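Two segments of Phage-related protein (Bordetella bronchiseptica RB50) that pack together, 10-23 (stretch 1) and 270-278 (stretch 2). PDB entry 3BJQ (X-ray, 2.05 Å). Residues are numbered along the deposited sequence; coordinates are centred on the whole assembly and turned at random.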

# COMPACT_ATOMS: atom_id res chain seq x y z
N ALA E 10 -8.66 31.48 -12.27
CA ALA E 10 -7.53 30.57 -12.08
C ALA E 10 -7.01 30.07 -13.42
O ALA E 10 -7.65 30.27 -14.47
CB ALA E 10 -7.91 29.39 -11.17
N ARG E 11 -5.83 29.46 -13.38
CA ARG E 11 -5.26 28.83 -14.56
C ARG E 11 -5.31 27.33 -14.27
O ARG E 11 -5.63 26.92 -13.14
CB ARG E 11 -3.82 29.32 -14.80
CG ARG E 11 -3.59 30.84 -14.61
CD ARG E 11 -4.60 31.72 -15.37
NE ARG E 11 -4.72 31.36 -16.78
CZ ARG E 11 -4.05 31.92 -17.79
NH1 ARG E 11 -3.18 32.91 -17.58
NH2 ARG E 11 -4.26 31.48 -19.02
N VAL E 12 -5.03 26.51 -15.28
CA VAL E 12 -4.96 25.08 -15.04
C VAL E 12 -3.52 24.78 -14.65
O VAL E 12 -2.61 24.84 -15.47
CB VAL E 12 -5.43 24.23 -16.22
CG1 VAL E 12 -5.28 22.76 -15.89
CG2 VAL E 12 -6.87 24.55 -16.54
N VAL E 13 -3.34 24.47 -13.38
CA VAL E 13 -2.02 24.26 -12.82
C VAL E 13 -1.56 22.83 -13.08
O VAL E 13 -2.37 21.89 -13.09
CB VAL E 13 -2.01 24.65 -11.32
CG1 VAL E 13 -0.75 24.18 -10.61
CG2 VAL E 13 -2.14 26.17 -11.21
N ASP E 14 -0.26 22.71 -13.37
CA ASP E 14 0.44 21.45 -13.49
C ASP E 14 1.05 21.18 -12.11
O ASP E 14 2.01 21.84 -11.73
CB ASP E 14 1.52 21.57 -14.54
CG ASP E 14 2.25 20.28 -14.80
OD1 ASP E 14 2.61 19.57 -13.83
OD2 ASP E 14 2.49 19.99 -15.98
N PRO E 15 0.50 20.23 -11.36
CA PRO E 15 0.93 20.05 -9.98
C PRO E 15 2.33 19.50 -9.83
O PRO E 15 2.98 19.79 -8.83
CB PRO E 15 -0.10 19.05 -9.42
CG PRO E 15 -0.62 18.34 -10.57
CD PRO E 15 -0.55 19.27 -11.74
N ILE E 16 2.78 18.69 -10.78
CA ILE E 16 4.12 18.11 -10.71
C ILE E 16 5.17 19.19 -10.95
O ILE E 16 6.14 19.29 -10.22
CB ILE E 16 4.30 16.96 -11.73
CG1 ILE E 16 3.52 15.72 -11.28
CG2 ILE E 16 5.77 16.63 -11.89
CD1 ILE E 16 2.05 15.78 -11.57
N LEU E 17 4.97 20.00 -11.98
CA LEU E 17 5.93 21.07 -12.24
C LEU E 17 5.85 22.18 -11.18
O LEU E 17 6.87 22.79 -10.86
CB LEU E 17 5.79 21.61 -13.67
CG LEU E 17 6.31 20.72 -14.80
CD1 LEU E 17 6.00 21.38 -16.14
CD2 LEU E 17 7.81 20.50 -14.66
N SER E 18 4.68 22.41 -10.61
CA SER E 18 4.51 23.34 -9.50
C SER E 18 5.28 22.87 -8.27
O SER E 18 5.97 23.64 -7.62
CB SER E 18 3.04 23.52 -9.19
OG SER E 18 2.42 24.18 -10.28
N THR E 19 5.17 21.58 -7.95
CA THR E 19 5.95 21.01 -6.86
C THR E 19 7.44 21.17 -7.16
O THR E 19 8.22 21.57 -6.30
CB THR E 19 5.56 19.56 -6.64
OG1 THR E 19 4.19 19.53 -6.23
CG2 THR E 19 6.45 18.87 -5.57
N HIS E 20 7.84 20.89 -8.39
CA HIS E 20 9.24 21.11 -8.76
C HIS E 20 9.68 22.58 -8.56
O HIS E 20 10.75 22.82 -8.00
CB HIS E 20 9.50 20.66 -10.19
CG HIS E 20 10.85 21.03 -10.70
ND1 HIS E 20 11.95 20.22 -10.52
CD2 HIS E 20 11.30 22.14 -11.35
CE1 HIS E 20 13.01 20.81 -11.06
NE2 HIS E 20 12.64 21.97 -11.57
N ALA E 21 8.87 23.55 -8.99
CA ALA E 21 9.17 24.98 -8.82
C ALA E 21 9.33 25.36 -7.36
O ALA E 21 10.14 26.23 -7.04
CB ALA E 21 8.09 25.89 -9.47
N ARG E 22 8.52 24.76 -6.48
CA ARG E 22 8.59 25.06 -5.03
C ARG E 22 9.86 24.56 -4.37
O ARG E 22 10.23 25.08 -3.33
CB ARG E 22 7.41 24.46 -4.28
CG ARG E 22 6.10 25.03 -4.67
CD ARG E 22 5.04 24.54 -3.75
NE ARG E 22 3.75 25.12 -4.10
CZ ARG E 22 2.88 24.57 -4.95
NH1 ARG E 22 3.17 23.41 -5.54
NH2 ARG E 22 1.73 25.18 -5.20
N GLY E 23 10.49 23.57 -4.96
CA GLY E 23 11.77 23.05 -4.48
C GLY E 23 13.00 23.72 -5.07
O GLY E 23 14.12 23.35 -4.71
N GLU E 270 -0.23 33.28 -2.05
CA GLU E 270 -0.32 31.92 -1.54
C GLU E 270 -0.34 30.91 -2.70
O GLU E 270 -1.05 31.09 -3.68
CB GLU E 270 -1.57 31.75 -0.67
CG GLU E 270 -1.58 30.48 0.16
CD GLU E 270 -2.81 30.37 1.07
OE1 GLU E 270 -3.77 31.18 0.93
OE2 GLU E 270 -2.81 29.46 1.95
N GLY E 271 0.47 29.87 -2.60
CA GLY E 271 0.53 28.85 -3.64
C GLY E 271 1.62 29.07 -4.67
O GLY E 271 2.02 28.12 -5.34
N HIS E 272 2.13 30.29 -4.78
CA HIS E 272 3.20 30.57 -5.73
C HIS E 272 4.52 30.01 -5.20
O HIS E 272 4.76 30.01 -4.01
CB HIS E 272 3.28 32.06 -6.02
CG HIS E 272 2.11 32.57 -6.81
ND1 HIS E 272 2.20 33.64 -7.67
CD2 HIS E 272 0.84 32.11 -6.91
CE1 HIS E 272 1.02 33.85 -8.23
NE2 HIS E 272 0.19 32.94 -7.79
N PRO E 273 5.41 29.54 -6.08
CA PRO E 273 5.31 29.50 -7.53
C PRO E 273 4.36 28.45 -8.08
O PRO E 273 4.31 27.35 -7.55
CB PRO E 273 6.74 29.16 -7.96
CG PRO E 273 7.27 28.39 -6.84
CD PRO E 273 6.71 29.03 -5.62
N LEU E 274 3.66 28.83 -9.15
CA LEU E 274 2.75 27.94 -9.88
C LEU E 274 3.23 27.80 -11.33
O LEU E 274 3.69 28.76 -11.89
CB LEU E 274 1.33 28.51 -9.94
CG LEU E 274 0.50 28.81 -8.69
CD1 LEU E 274 -0.68 29.73 -9.07
CD2 LEU E 274 0.02 27.53 -7.97
N VAL E 275 3.12 26.61 -11.89
CA VAL E 275 3.38 26.36 -13.31
C VAL E 275 2.07 25.86 -13.91
O VAL E 275 1.42 24.97 -13.35
CB VAL E 275 4.44 25.30 -13.52
CG1 VAL E 275 4.72 25.13 -14.99
CG2 VAL E 275 5.74 25.69 -12.76
N GLU E 276 1.70 26.46 -15.04
CA GLU E 276 0.49 26.12 -15.78
C GLU E 276 0.74 25.01 -16.81
O GLU E 276 1.87 24.81 -17.30
CB GLU E 276 -0.03 27.35 -16.53
CG GLU E 276 -0.39 28.51 -15.61
CD GLU E 276 -0.65 29.82 -16.37
OE1 GLU E 276 -1.22 29.78 -17.50
OE2 GLU E 276 -0.28 30.90 -15.81
N VAL E 277 -0.33 24.27 -17.13
CA VAL E 277 -0.26 23.25 -18.16
C VAL E 277 0.22 23.92 -19.45
O VAL E 277 -0.11 25.09 -19.70
CB VAL E 277 -1.63 22.57 -18.39
CG1 VAL E 277 -2.05 21.78 -17.17
CG2 VAL E 277 -2.70 23.61 -18.75
N PRO E 278 1.09 23.24 -20.23
CA PRO E 278 1.61 23.90 -21.42
C PRO E 278 0.62 24.03 -22.54
O PRO E 278 -0.34 23.28 -22.60
CB PRO E 278 2.73 22.97 -21.88
CG PRO E 278 2.38 21.63 -21.32
CD PRO E 278 1.66 21.90 -20.03

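What holds the two backbones together? Two short hydrogen bonds flank the single beta bridge between Val13 and Glu276, whose CA atoms lie 4.3 Å apart. Val277 N donates to Val12 O at 2.9 Å, and Asp14 N donates to Val275 O at 2.8 Å; both are nearly straight. The same two carbonyls also receive CA-H...O contacts, Glu276 CA to Val12 O at 3.4 Å and Val13 CA to Val275 O at 3.6 Å.

How does the pairing continue once stretch 1 turns into its helix? A side chain takes over from the backbone. Val275 N donates to Ser18 OG at 3.0 Å, while Ser18 OG in turn donates to Asp14 O at 2.8 Å, so one hydroxyl links the strand to the first turn of the helix. Asp14 caps that helix: its OD1 accepts from Leu17 N at 3.0 Å and, weakly, from Ile16 N at 3.2 Å.

What do the charged side chains add at the two ends? Arg11 and Glu276 form a long salt bridge, NH1 of Arg11 to OE1 of Glu276 at 3.7 Å. The oxygen lies over a face of the guanidinium, so the attraction is between charges, with no N-H aimed at it, and the arginine is poorly ordered. Arg22 reaches back with an extended side chain, and its NH2 makes a weak hydrogen bond to Gly271 O at 3.0 Å.

Where does the apolar packing lie? Val275 points toward the helix and has the largest covered area: its CG1 meets Leu17 CB at 3.9 Å and its CG2 meets Ala21 CB at 4.0 Å. Pro273, which follows a cis peptide bond, extends this patch, with its CG 3.7 Å from Ala21 CB. Beside the bridge, Val12 CG1 touches Val277 CG1 at 3.6 Å.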